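Local coordinates for protein ferredoxin--NADP reductase, apicoplast (PDB 3JQQ) that transfers electrons between reduced ferredoxin and NADP(H) through a bound FAD, and may serve the terminal step of isoprenoid precursor synthesis in the malarial apicoplast, at residues B[55-60]-B[98-103]; B[160-165]-B[186-191]; B[278-283]-B[310-315]. The protein carries 1 engineered substitution. All blocks are in the same frame, centred on the assembly; numbering follows the deposited sequence.

The three contacts follow one another along the chain and trace the two-domain build of a ferredoxin-NADP+ reductase. Interaction 1 joins strands 53-56 and 101-104 at one side of the antiparallel sheet of the FAD-binding domain. Interaction 3 pairs strands 280-285 and 311-315 at one side of the parallel sheet of the NADP-binding domain; their centres are about 27 Å apart, yet both touch the same FAD from either domain. Interaction 2 sets the loop after strand 150-157 against helix 183-192. Its centre is about 12 Å from that of interaction 3, and the two touch through Tyr-282, whose hydroxyl reaches Asn-161 O, so the loop is tied to helix and sheet alike.

Interaction 1. Residues B[55-60]-B[98-103]; sequences GIIPYY and RCARLY. With FAD (flavin-adenine dinucleotide), chain I.
Arg-98 runs beside Tyr-60, both side chains pointing the same way: its CD meets the ring edge at CE1, 3.8 Å away, and guanidinium and ring are nearly coplanar. Tyr-60 reaches this place with CG anti to the backbone N (chi1 -176°). At Cys-99 a water joins the segments, accepting from Cys-99 N and donating to Pro-58 O, while Pro-58 CD packs 3.1 Å from Cys-99 O. Its SG forms a disulfide with Cys-99 of the second subunit. Ala-100 rests its CB on Ile-57 CG1, and its CA lies close to Ile-56 O.

Arg-101 pairs with Ile-56 as an antiparallel hydrogen-bonded pair, Ile-56 N to Arg-101 O at 2.8 Å and Arg-101 N to Ile-56 O at 3.0 Å. This joins strands 53-56 and 101-104 of the antiparallel FAD-binding sheet, and Ala-100 to Tyr-103 belong to the FAD site. The Arg-101 chain bends at chi2 (74°), which sets CD, and its guanidinium lies against the pyrophosphate: NH2 gives a straight bond to O1A of FAD, 2.9 Å and 169°, and NE a weak one to O1P. NH1 turns back to Cys-99 O, sitting above that carbonyl's plane, so the group is gripped from both protein and cofactor. Leu-102 O accepts from the ribityl O2' of FAD at 2.6 Å, and its side chain lies by the flavin methyls. Tyr-103 shares a hydrogen bond with FAD O4' through OH. FAD O2' lies over one face of the Tyr-103 ring, toward its rim, and CD1 of the ring meets Ile-56 CD1, the two side chains crossing at about a right angle.

Interaction 2. Residues B[160-165]-B[186-191]; sequences FNLPND and ISFLKK
Leu-162 and Phe-188 meet with the same first torsion: each has CG anti to its own carbonyl carbon, chi1 -67° in the leucine and -65° in the phenylalanine. The two side chains slide past each other in opposite directions, and the leucine fork ends up on a face of the ring. Its CD2 sits almost over the middle, 3.5 Å from the centroid of the Phe-188 ring and 12° off the ring normal, a CH-pi contact. CG lies over the same face nearer the rim, 3.5 Å from Phe-188 CD2. The other methyl, CD1, lies by the ring rim at Phe-188 CD2 and also touches Lys-191 CD, 4.1 Å away, one helical turn beyond Phe-188.

The ring's edge is used as well. Phe-160 O lies near the plane of the Phe-188 ring, 3.3 Å from CZ, where the slightly positive ring hydrogens face outward. Tyr-282 of strand 280-285 adds edge-to-face packing with both Phe-160 and Phe-188, and its hydroxyl is hydrogen-bonded to Asn-161 O. A loop that follows the FAD-binding sheet is thus packed against helix 183-192 of the NADP-binding domain.

No hydrogen bond crosses between 160-165 and 186-191, so their own hold on each other probably rests on dispersion over the ring face and along the lysine chain, with perhaps a weak electrostatic attraction at the ring edge.

Interaction 3. Residues B[278-283]-B[310-315]; sequences KCELYI and RVHVEV. With FAD (flavin-adenine dinucleotide), chain I.
The parallel sheet of the NADP-binding domain ends, within this chain, at strand 311-315, and here that strand runs alongside 280-283 with their axes 4.6 Å apart and only 9° from parallel. The hydrogen-bond ladder zigzags: Leu-281 N to Arg-310 O, His-312 N to Leu-281 O at 2.7 Å, Ile-283 N to His-312 O, and Glu-314 N to Ile-283 O.

On one face of the sheet, Tyr-282 and His-312 lie side by side in an offset stack, centroids 4.2 Å apart and planes at 9°. His-312 CD2 is 3.5 Å from Tyr-282 CZ, toward the rim of the phenol ring. The imidazole is held in its own plane too, NE2 donating to Glu-280 OE1 at 2.9 Å. A bend at chi2 (-71°) turns the Glu-280 chain back at CD, and the carboxylate meets this donor; if it is ionised, its negative charge would tend to stabilise a protonated imidazole.

The opposite face carries Leu-281 beside Val-311 and Ile-283 beside Val-313, with helix 289-298 covering the two residues of the inner strand in the alternating strand-helix build of this nucleotide-binding domain. At the start of the pair, Arg-310 NH1 makes a weak bond to Cys-279 O, and its stronger partner is Phe-274 O of helix 267-276. At the far end Glu-314 reaches the flavin, its CD 3.8 Å from the C7M methyl of FAD.

Interaction 1. Residues B[55-60]-B[98-103]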
# COMPACT_ATOMS: atom_id res chain seq x y z
N GLY B 55 -15.07 3.03 -9.52
CA GLY B 55 -14.86 1.71 -8.94
C GLY B 55 -15.04 0.67 -10.03
O GLY B 55 -15.87 0.83 -10.93
N ILE B 56 -14.23 -0.38 -9.97
CA ILE B 56 -14.43 -1.53 -10.84
C ILE B 56 -14.81 -2.71 -9.96
O ILE B 56 -14.14 -2.98 -8.96
CB ILE B 56 -13.15 -1.87 -11.63
CG1 ILE B 56 -12.85 -0.78 -12.67
CG2 ILE B 56 -13.30 -3.22 -12.31
CD1 ILE B 56 -11.53 -0.96 -13.39
N ILE B 57 -15.89 -3.39 -10.31
CA ILE B 57 -16.30 -4.59 -9.58
C ILE B 57 -15.86 -5.84 -10.33
O ILE B 57 -16.47 -6.21 -11.33
CB ILE B 57 -17.82 -4.65 -9.36
CG1 ILE B 57 -18.32 -3.38 -8.67
CG2 ILE B 57 -18.19 -5.89 -8.54
CD1 ILE B 57 -19.82 -3.22 -8.73
N PRO B 58 -14.80 -6.51 -9.84
CA PRO B 58 -14.27 -7.69 -10.52
C PRO B 58 -15.28 -8.83 -10.55
O PRO B 58 -15.97 -9.08 -9.56
CB PRO B 58 -13.06 -8.08 -9.65
CG PRO B 58 -12.80 -6.91 -8.76
CD PRO B 58 -14.11 -6.22 -8.57
N TYR B 59 -15.37 -9.51 -11.69
CA TYR B 59 -16.19 -10.71 -11.85
C TYR B 59 -17.70 -10.48 -11.65
O TYR B 59 -18.44 -11.44 -11.41
CB TYR B 59 -15.70 -11.83 -10.94
CG TYR B 59 -14.22 -12.15 -11.09
CD1 TYR B 59 -13.76 -12.93 -12.15
CD2 TYR B 59 -13.29 -11.67 -10.18
CE1 TYR B 59 -12.41 -13.21 -12.29
CE2 TYR B 59 -11.94 -11.95 -10.31
CZ TYR B 59 -11.51 -12.73 -11.37
OH TYR B 59 -10.17 -13.01 -11.50
N TYR B 60 -18.15 -9.24 -11.76
CA TYR B 60 -19.58 -8.94 -11.65
C TYR B 60 -20.37 -9.56 -12.80
O TYR B 60 -19.90 -9.61 -13.94
CB TYR B 60 -19.84 -7.43 -11.61
CG TYR B 60 -21.29 -7.05 -11.39
CD1 TYR B 60 -21.76 -6.70 -10.13
CD2 TYR B 60 -22.20 -7.04 -12.45
CE1 TYR B 60 -23.08 -6.36 -9.92
CE2 TYR B 60 -23.52 -6.70 -12.25
CZ TYR B 60 -23.96 -6.36 -10.98
OH TYR B 60 -25.28 -6.02 -10.78
N ARG B 98 -19.40 -8.66 -4.12
CA ARG B 98 -19.36 -7.35 -4.76
C ARG B 98 -18.31 -6.47 -4.08
O ARG B 98 -18.63 -5.67 -3.20
CB ARG B 98 -20.73 -6.67 -4.74
CG ARG B 98 -21.68 -7.18 -5.82
CD ARG B 98 -22.78 -6.17 -6.13
NE ARG B 98 -23.50 -5.75 -4.93
CZ ARG B 98 -24.73 -5.24 -4.94
NH1 ARG B 98 -25.38 -5.09 -6.09
NH2 ARG B 98 -25.31 -4.88 -3.81
N CYS B 99 -17.06 -6.64 -4.50
CA CYS B 99 -15.93 -6.01 -3.84
C CYS B 99 -15.19 -5.08 -4.80
O CYS B 99 -14.31 -5.50 -5.55
CB CYS B 99 -14.99 -7.08 -3.30
SG CYS B 99 -15.90 -8.36 -2.42
N ALA B 100 -15.56 -3.80 -4.77
CA ALA B 100 -15.09 -2.83 -5.74
C ALA B 100 -13.76 -2.19 -5.36
O ALA B 100 -13.47 -1.99 -4.19
CB ALA B 100 -16.15 -1.75 -5.96
N ARG B 101 -12.96 -1.87 -6.38
CA ARG B 101 -11.70 -1.16 -6.19
C ARG B 101 -11.72 0.16 -6.93
O ARG B 101 -12.34 0.28 -7.99
CB ARG B 101 -10.53 -2.00 -6.71
CG ARG B 101 -9.88 -2.88 -5.67
CD ARG B 101 -10.75 -4.07 -5.34
NE ARG B 101 -10.04 -5.01 -4.49
CZ ARG B 101 -10.63 -5.95 -3.76
NH1 ARG B 101 -11.95 -6.08 -3.77
NH2 ARG B 101 -9.89 -6.77 -3.02
N LEU B 102 -11.02 1.14 -6.39
CA LEU B 102 -10.98 2.47 -6.99
C LEU B 102 -9.79 2.61 -7.92
O LEU B 102 -8.68 2.16 -7.63
CB LEU B 102 -10.94 3.55 -5.91
CG LEU B 102 -12.08 3.53 -4.89
CD1 LEU B 102 -11.78 4.49 -3.75
CD2 LEU B 102 -13.41 3.87 -5.54
N TYR B 103 -10.04 3.26 -9.05
CA TYR B 103 -9.01 3.54 -10.03
C TYR B 103 -9.23 4.94 -10.58
O TYR B 103 -10.35 5.32 -10.91
CB TYR B 103 -9.02 2.47 -11.13
CG TYR B 103 -8.74 1.11 -10.56
CD1 TYR B 103 -9.77 0.25 -10.22
CD2 TYR B 103 -7.43 0.70 -10.30
CE1 TYR B 103 -9.51 -0.99 -9.66
CE2 TYR B 103 -7.17 -0.53 -9.74
CZ TYR B 103 -8.21 -1.38 -9.43
OH TYR B 103 -7.95 -2.61 -8.87
PA FAD I . -6.02 -7.08 -3.41
O1A FAD I . -7.07 -6.18 -2.81
O2A FAD I . -6.59 -8.44 -3.73
O5B FAD I . -4.74 -7.19 -2.42
C5B FAD I . -3.98 -6.04 -2.12
C4B FAD I . -2.49 -6.36 -2.17
O4B FAD I . -2.18 -7.48 -1.35
C3B FAD I . -2.05 -6.72 -3.58
O3B FAD I . -0.75 -6.21 -3.79
C2B FAD I . -1.99 -8.24 -3.57
O2B FAD I . -0.97 -8.72 -4.42
C1B FAD I . -1.70 -8.57 -2.11
N9A FAD I . -2.38 -9.81 -1.68
C8A FAD I . -3.71 -10.11 -1.78
N7A FAD I . -3.92 -11.34 -1.25
C5A FAD I . -2.74 -11.82 -0.81
C6A FAD I . -2.39 -13.02 -0.19
N6A FAD I . -3.29 -13.97 -0.01
N1A FAD I . -1.07 -13.23 0.15
C2A FAD I . -0.12 -12.27 -0.12
N3A FAD I . -0.47 -11.09 -0.73
C4A FAD I . -1.77 -10.87 -1.07
N1 FAD I . -4.60 1.39 -8.40
C2 FAD I . -4.19 1.42 -9.71
O2 FAD I . -3.59 0.45 -10.18
N3 FAD I . -4.46 2.52 -10.50
C4 FAD I . -5.13 3.60 -9.97
O4 FAD I . -5.37 4.59 -10.66
C4X FAD I . -5.54 3.58 -8.64
N5 FAD I . -6.21 4.65 -8.10
C5X FAD I . -6.61 4.61 -6.78
C6 FAD I . -7.29 5.70 -6.25
C7 FAD I . -7.70 5.67 -4.92
C7M FAD I . -8.43 6.85 -4.34
C8 FAD I . -7.43 4.55 -4.14
C8M FAD I . -7.86 4.50 -2.70
C9 FAD I . -6.75 3.47 -4.68
C9A FAD I . -6.34 3.49 -6.00
N10 FAD I . -5.67 2.40 -6.53
C10 FAD I . -5.27 2.46 -7.85
C1' FAD I . -5.52 1.10 -5.76
C2' FAD I . -6.49 0.02 -6.25
O2' FAD I . -7.81 0.41 -5.92
C3' FAD I . -6.30 -1.38 -5.65
O3' FAD I . -6.04 -1.31 -4.27
C4' FAD I . -5.22 -2.21 -6.35
O4' FAD I . -5.62 -2.46 -7.67
C5' FAD I . -5.03 -3.55 -5.64
O5' FAD I . -6.26 -4.23 -5.71
P FAD I . -6.33 -5.83 -5.90
O1P FAD I . -7.75 -6.30 -5.69
O2P FAD I . -5.81 -6.25 -7.25
O3P FAD I . -5.39 -6.40 -4.73
O HOH W 1 -16.15 -8.68 -6.55

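Interaction 2. Residues B[160-165]-B[186-191]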
# COMPACT_ATOMS: atom_id res chain seq x y z
N PHE B 160 -10.74 15.04 -5.59
CA PHE B 160 -9.40 15.40 -6.02
C PHE B 160 -9.50 16.14 -7.35
O PHE B 160 -9.00 15.67 -8.37
CB PHE B 160 -8.56 14.13 -6.17
CG PHE B 160 -7.08 14.37 -6.16
CD1 PHE B 160 -6.46 14.97 -5.07
CD2 PHE B 160 -6.30 13.95 -7.22
CE1 PHE B 160 -5.09 15.18 -5.07
CE2 PHE B 160 -4.93 14.15 -7.21
CZ PHE B 160 -4.32 14.76 -6.14
N ASN B 161 -10.14 17.31 -7.32
CA ASN B 161 -10.53 18.01 -8.54
C ASN B 161 -9.86 19.36 -8.76
O ASN B 161 -9.36 19.98 -7.82
CB ASN B 161 -12.04 18.19 -8.58
CG ASN B 161 -12.78 16.87 -8.60
OD1 ASN B 161 -12.55 16.02 -9.46
ND2 ASN B 161 -13.69 16.68 -7.64
N LEU B 162 -9.87 19.82 -10.01
CA LEU B 162 -9.37 21.14 -10.36
C LEU B 162 -10.28 22.24 -9.83
O LEU B 162 -11.48 22.02 -9.64
CB LEU B 162 -9.25 21.30 -11.87
CG LEU B 162 -8.22 20.45 -12.62
CD1 LEU B 162 -8.25 20.78 -14.10
CD2 LEU B 162 -6.82 20.69 -12.05
N PRO B 163 -9.71 23.43 -9.58
CA PRO B 163 -10.50 24.63 -9.31
C PRO B 163 -11.43 24.90 -10.49
O PRO B 163 -11.02 24.76 -11.64
CB PRO B 163 -9.44 25.72 -9.21
CG PRO B 163 -8.20 25.01 -8.79
CD PRO B 163 -8.27 23.66 -9.44
N ASN B 164 -12.67 25.31 -10.21
CA ASN B 164 -13.70 25.41 -11.24
C ASN B 164 -13.50 26.48 -12.31
O ASN B 164 -14.31 26.59 -13.23
CB ASN B 164 -15.09 25.55 -10.60
CG ASN B 164 -15.17 26.69 -9.60
OD1 ASN B 164 -14.25 26.91 -8.82
ND2 ASN B 164 -16.29 27.41 -9.62
N ASP B 165 -12.43 27.25 -12.21
CA ASP B 165 -12.16 28.31 -13.19
C ASP B 165 -10.69 28.31 -13.62
O ASP B 165 -10.17 29.32 -14.08
CB ASP B 165 -12.53 29.67 -12.61
CG ASP B 165 -11.87 29.93 -11.27
OD1 ASP B 165 -10.94 29.18 -10.91
OD2 ASP B 165 -12.27 30.90 -10.58
N ILE B 186 -2.79 13.37 -15.61
CA ILE B 186 -2.98 13.18 -17.04
C ILE B 186 -4.36 13.69 -17.43
O ILE B 186 -4.53 14.34 -18.47
CB ILE B 186 -2.84 11.70 -17.44
CG1 ILE B 186 -1.44 11.18 -17.08
CG2 ILE B 186 -3.13 11.51 -18.92
CD1 ILE B 186 -0.31 12.03 -17.60
N SER B 187 -5.35 13.39 -16.60
CA SER B 187 -6.72 13.86 -16.82
C SER B 187 -6.76 15.38 -16.82
O SER B 187 -7.31 16.00 -17.74
CB SER B 187 -7.64 13.31 -15.72
OG SER B 187 -8.96 13.80 -15.88
N PHE B 188 -6.16 15.98 -15.80
CA PHE B 188 -6.05 17.43 -15.73
C PHE B 188 -5.43 18.03 -17.00
O PHE B 188 -5.98 18.97 -17.58
CB PHE B 188 -5.23 17.86 -14.51
CG PHE B 188 -5.85 17.51 -13.19
CD1 PHE B 188 -5.10 17.51 -12.03
CD2 PHE B 188 -7.20 17.16 -13.11
CE1 PHE B 188 -5.66 17.19 -10.81
CE2 PHE B 188 -7.77 16.83 -11.89
CZ PHE B 188 -7.00 16.85 -10.74
N LEU B 189 -4.29 17.48 -17.41
CA LEU B 189 -3.56 18.02 -18.56
C LEU B 189 -4.37 17.92 -19.84
O LEU B 189 -4.32 18.82 -20.68
CB LEU B 189 -2.22 17.30 -18.73
CG LEU B 189 -1.14 17.53 -17.66
CD1 LEU B 189 0.05 16.60 -17.89
CD2 LEU B 189 -0.70 18.98 -17.64
N LYS B 190 -5.11 16.83 -19.99
CA LYS B 190 -5.94 16.64 -21.17
C LYS B 190 -7.04 17.69 -21.23
O LYS B 190 -7.41 18.15 -22.32
CB LYS B 190 -6.52 15.22 -21.21
CG LYS B 190 -5.50 14.16 -21.59
CD LYS B 190 -6.07 12.75 -21.42
CE LYS B 190 -5.08 11.70 -21.89
NZ LYS B 190 -5.58 10.32 -21.62
N LYS B 191 -7.57 18.08 -20.08
CA LYS B 191 -8.58 19.14 -20.04
C LYS B 191 -7.96 20.51 -20.30
O LYS B 191 -8.46 21.28 -21.12
CB LYS B 191 -9.33 19.16 -18.71
CG LYS B 191 -10.26 20.36 -18.58
CD LYS B 191 -10.94 20.41 -17.22
CE LYS B 191 -11.68 21.73 -17.02
NZ LYS B 191 -12.74 21.95 -18.04

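Interaction 3. Residues B[278-283]-B[310-315]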
# COMPACT_ATOMS: atom_id res chain seq x y z
N LYS B 278 1.17 31.44 -6.56
CA LYS B 278 -0.15 31.03 -6.06
C LYS B 278 -0.57 29.65 -6.57
O LYS B 278 -1.73 29.43 -6.90
CB LYS B 278 -1.20 32.08 -6.43
CG LYS B 278 -0.99 33.42 -5.73
CD LYS B 278 -1.83 34.52 -6.37
CE LYS B 278 -1.48 35.88 -5.78
NZ LYS B 278 -2.27 36.98 -6.39
N CYS B 279 0.39 28.74 -6.62
CA CYS B 279 0.17 27.39 -7.15
C CYS B 279 -0.81 26.56 -6.32
O CYS B 279 -0.76 26.57 -5.09
CB CYS B 279 1.49 26.62 -7.25
SG CYS B 279 2.52 27.06 -8.66
N GLU B 280 -1.69 25.85 -7.01
CA GLU B 280 -2.46 24.79 -6.39
C GLU B 280 -1.56 23.56 -6.28
O GLU B 280 -0.98 23.13 -7.28
CB GLU B 280 -3.71 24.45 -7.21
CG GLU B 280 -4.82 25.49 -7.12
CD GLU B 280 -5.51 25.49 -5.77
OE1 GLU B 280 -5.68 24.39 -5.18
OE2 GLU B 280 -5.89 26.58 -5.29
N LEU B 281 -1.44 23.02 -5.08
CA LEU B 281 -0.54 21.90 -4.83
C LEU B 281 -1.31 20.59 -4.72
O LEU B 281 -2.26 20.48 -3.95
CB LEU B 281 0.27 22.15 -3.55
CG LEU B 281 1.24 21.06 -3.10
CD1 LEU B 281 2.28 20.78 -4.18
CD2 LEU B 281 1.92 21.47 -1.80
N TYR B 282 -0.90 19.60 -5.50
CA TYR B 282 -1.55 18.30 -5.50
C TYR B 282 -0.56 17.20 -5.15
O TYR B 282 0.58 17.21 -5.61
CB TYR B 282 -2.18 18.01 -6.86
CG TYR B 282 -3.42 18.82 -7.15
CD1 TYR B 282 -3.34 20.16 -7.48
CD2 TYR B 282 -4.68 18.23 -7.09
CE1 TYR B 282 -4.47 20.90 -7.75
CE2 TYR B 282 -5.82 18.97 -7.35
CZ TYR B 282 -5.71 20.30 -7.68
OH TYR B 282 -6.83 21.04 -7.95
N ILE B 283 -1.01 16.24 -4.35
CA ILE B 283 -0.19 15.09 -3.99
C ILE B 283 -1.00 13.81 -4.15
O ILE B 283 -1.99 13.61 -3.45
CB ILE B 283 0.34 15.21 -2.56
CG1 ILE B 283 1.28 16.41 -2.43
CG2 ILE B 283 1.05 13.92 -2.15
CD1 ILE B 283 1.57 16.82 -1.00
N ARG B 310 -5.48 25.36 -0.85
CA ARG B 310 -4.71 25.20 -2.07
C ARG B 310 -4.01 23.85 -2.17
O ARG B 310 -3.49 23.48 -3.22
CB ARG B 310 -3.67 26.32 -2.19
CG ARG B 310 -4.27 27.71 -2.36
CD ARG B 310 -3.25 28.68 -2.93
NE ARG B 310 -2.37 29.24 -1.91
CZ ARG B 310 -1.09 29.55 -2.11
NH1 ARG B 310 -0.54 29.34 -3.30
NH2 ARG B 310 -0.37 30.07 -1.13
N VAL B 311 -4.01 23.10 -1.07
CA VAL B 311 -3.33 21.81 -1.02
C VAL B 311 -4.32 20.65 -1.14
O VAL B 311 -5.36 20.64 -0.49
CB VAL B 311 -2.51 21.65 0.27
CG1 VAL B 311 -1.93 20.25 0.37
CG2 VAL B 311 -1.40 22.70 0.32
N HIS B 312 -3.99 19.69 -2.00
CA HIS B 312 -4.84 18.53 -2.23
C HIS B 312 -4.04 17.25 -2.11
O HIS B 312 -2.94 17.14 -2.65
CB HIS B 312 -5.46 18.59 -3.63
CG HIS B 312 -6.23 19.84 -3.89
ND1 HIS B 312 -7.61 19.91 -3.78
CD2 HIS B 312 -5.82 21.08 -4.28
CE1 HIS B 312 -8.01 21.14 -4.08
NE2 HIS B 312 -6.95 21.86 -4.39
N VAL B 313 -4.58 16.26 -1.40
CA VAL B 313 -3.89 15.00 -1.20
C VAL B 313 -4.81 13.80 -1.39
O VAL B 313 -5.92 13.77 -0.85
CB VAL B 313 -3.24 14.93 0.20
CG1 VAL B 313 -4.30 15.00 1.28
CG2 VAL B 313 -2.40 13.66 0.34
N GLU B 314 -4.35 12.83 -2.17
CA GLU B 314 -5.06 11.57 -2.33
C GLU B 314 -4.04 10.44 -2.28
O GLU B 314 -3.28 10.23 -3.24
CB GLU B 314 -5.83 11.54 -3.66
CG GLU B 314 -7.10 10.70 -3.63
CD GLU B 314 -7.69 10.48 -5.01
OE1 GLU B 314 -6.91 10.17 -5.94
OE2 GLU B 314 -8.92 10.61 -5.17
N VAL B 315 -4.00 9.72 -1.17
CA VAL B 315 -2.96 8.72 -0.95
C VAL B 315 -3.49 7.29 -0.99
O VAL B 315 -4.57 7.00 -0.46
CB VAL B 315 -2.20 8.96 0.37
CG1 VAL B 315 -1.43 10.28 0.32
CG2 VAL B 315 -3.17 8.95 1.55
PA FAD I . -6.02 -7.08 -3.41
O1A FAD I . -7.07 -6.18 -2.81
O2A FAD I . -6.59 -8.44 -3.73
O5B FAD I . -4.74 -7.19 -2.42
C5B FAD I . -3.98 -6.04 -2.12
C4B FAD I . -2.49 -6.36 -2.17
O4B FAD I . -2.18 -7.48 -1.35
C3B FAD I . -2.05 -6.72 -3.58
O3B FAD I . -0.75 -6.21 -3.79
C2B FAD I . -1.99 -8.24 -3.57
O2B FAD I . -0.97 -8.72 -4.42
C1B FAD I . -1.70 -8.57 -2.11
N9A FAD I . -2.38 -9.81 -1.68
C8A FAD I . -3.71 -10.11 -1.78
N7A FAD I . -3.92 -11.34 -1.25
C5A FAD I . -2.74 -11.82 -0.81
C6A FAD I . -2.39 -13.02 -0.19
N6A FAD I . -3.29 -13.97 -0.01
N1A FAD I . -1.07 -13.23 0.15
C2A FAD I . -0.12 -12.27 -0.12
N3A FAD I . -0.47 -11.09 -0.73
C4A FAD I . -1.77 -10.87 -1.07
N1 FAD I . -4.60 1.39 -8.40
C2 FAD I . -4.19 1.42 -9.71
O2 FAD I . -3.59 0.45 -10.18
N3 FAD I . -4.46 2.52 -10.50
C4 FAD I . -5.13 3.60 -9.97
O4 FAD I . -5.37 4.59 -10.66
C4X FAD I . -5.54 3.58 -8.64
N5 FAD I . -6.21 4.65 -8.10
C5X FAD I . -6.61 4.61 -6.78
C6 FAD I . -7.29 5.70 -6.25
C7 FAD I . -7.70 5.67 -4.92
C7M FAD I . -8.43 6.85 -4.34
C8 FAD I . -7.43 4.55 -4.14
C8M FAD I . -7.86 4.50 -2.70
C9 FAD I . -6.75 3.47 -4.68
C9A FAD I . -6.34 3.49 -6.00
N10 FAD I . -5.67 2.40 -6.53
C10 FAD I . -5.27 2.46 -7.85
C1' FAD I . -5.52 1.10 -5.76
C2' FAD I . -6.49 0.02 -6.25
O2' FAD I . -7.81 0.41 -5.92
C3' FAD I . -6.30 -1.38 -5.65
O3' FAD I . -6.04 -1.31 -4.27
C4' FAD I . -5.22 -2.21 -6.35
O4' FAD I . -5.62 -2.46 -7.67
C5' FAD I . -5.03 -3.55 -5.64
O5' FAD I . -6.26 -4.23 -5.71
P FAD I . -6.33 -5.83 -5.90
O1P FAD I . -7.75 -6.30 -5.69
O2P FAD I . -5.81 -6.25 -7.25
O3P FAD I . -5.39 -6.40 -4.73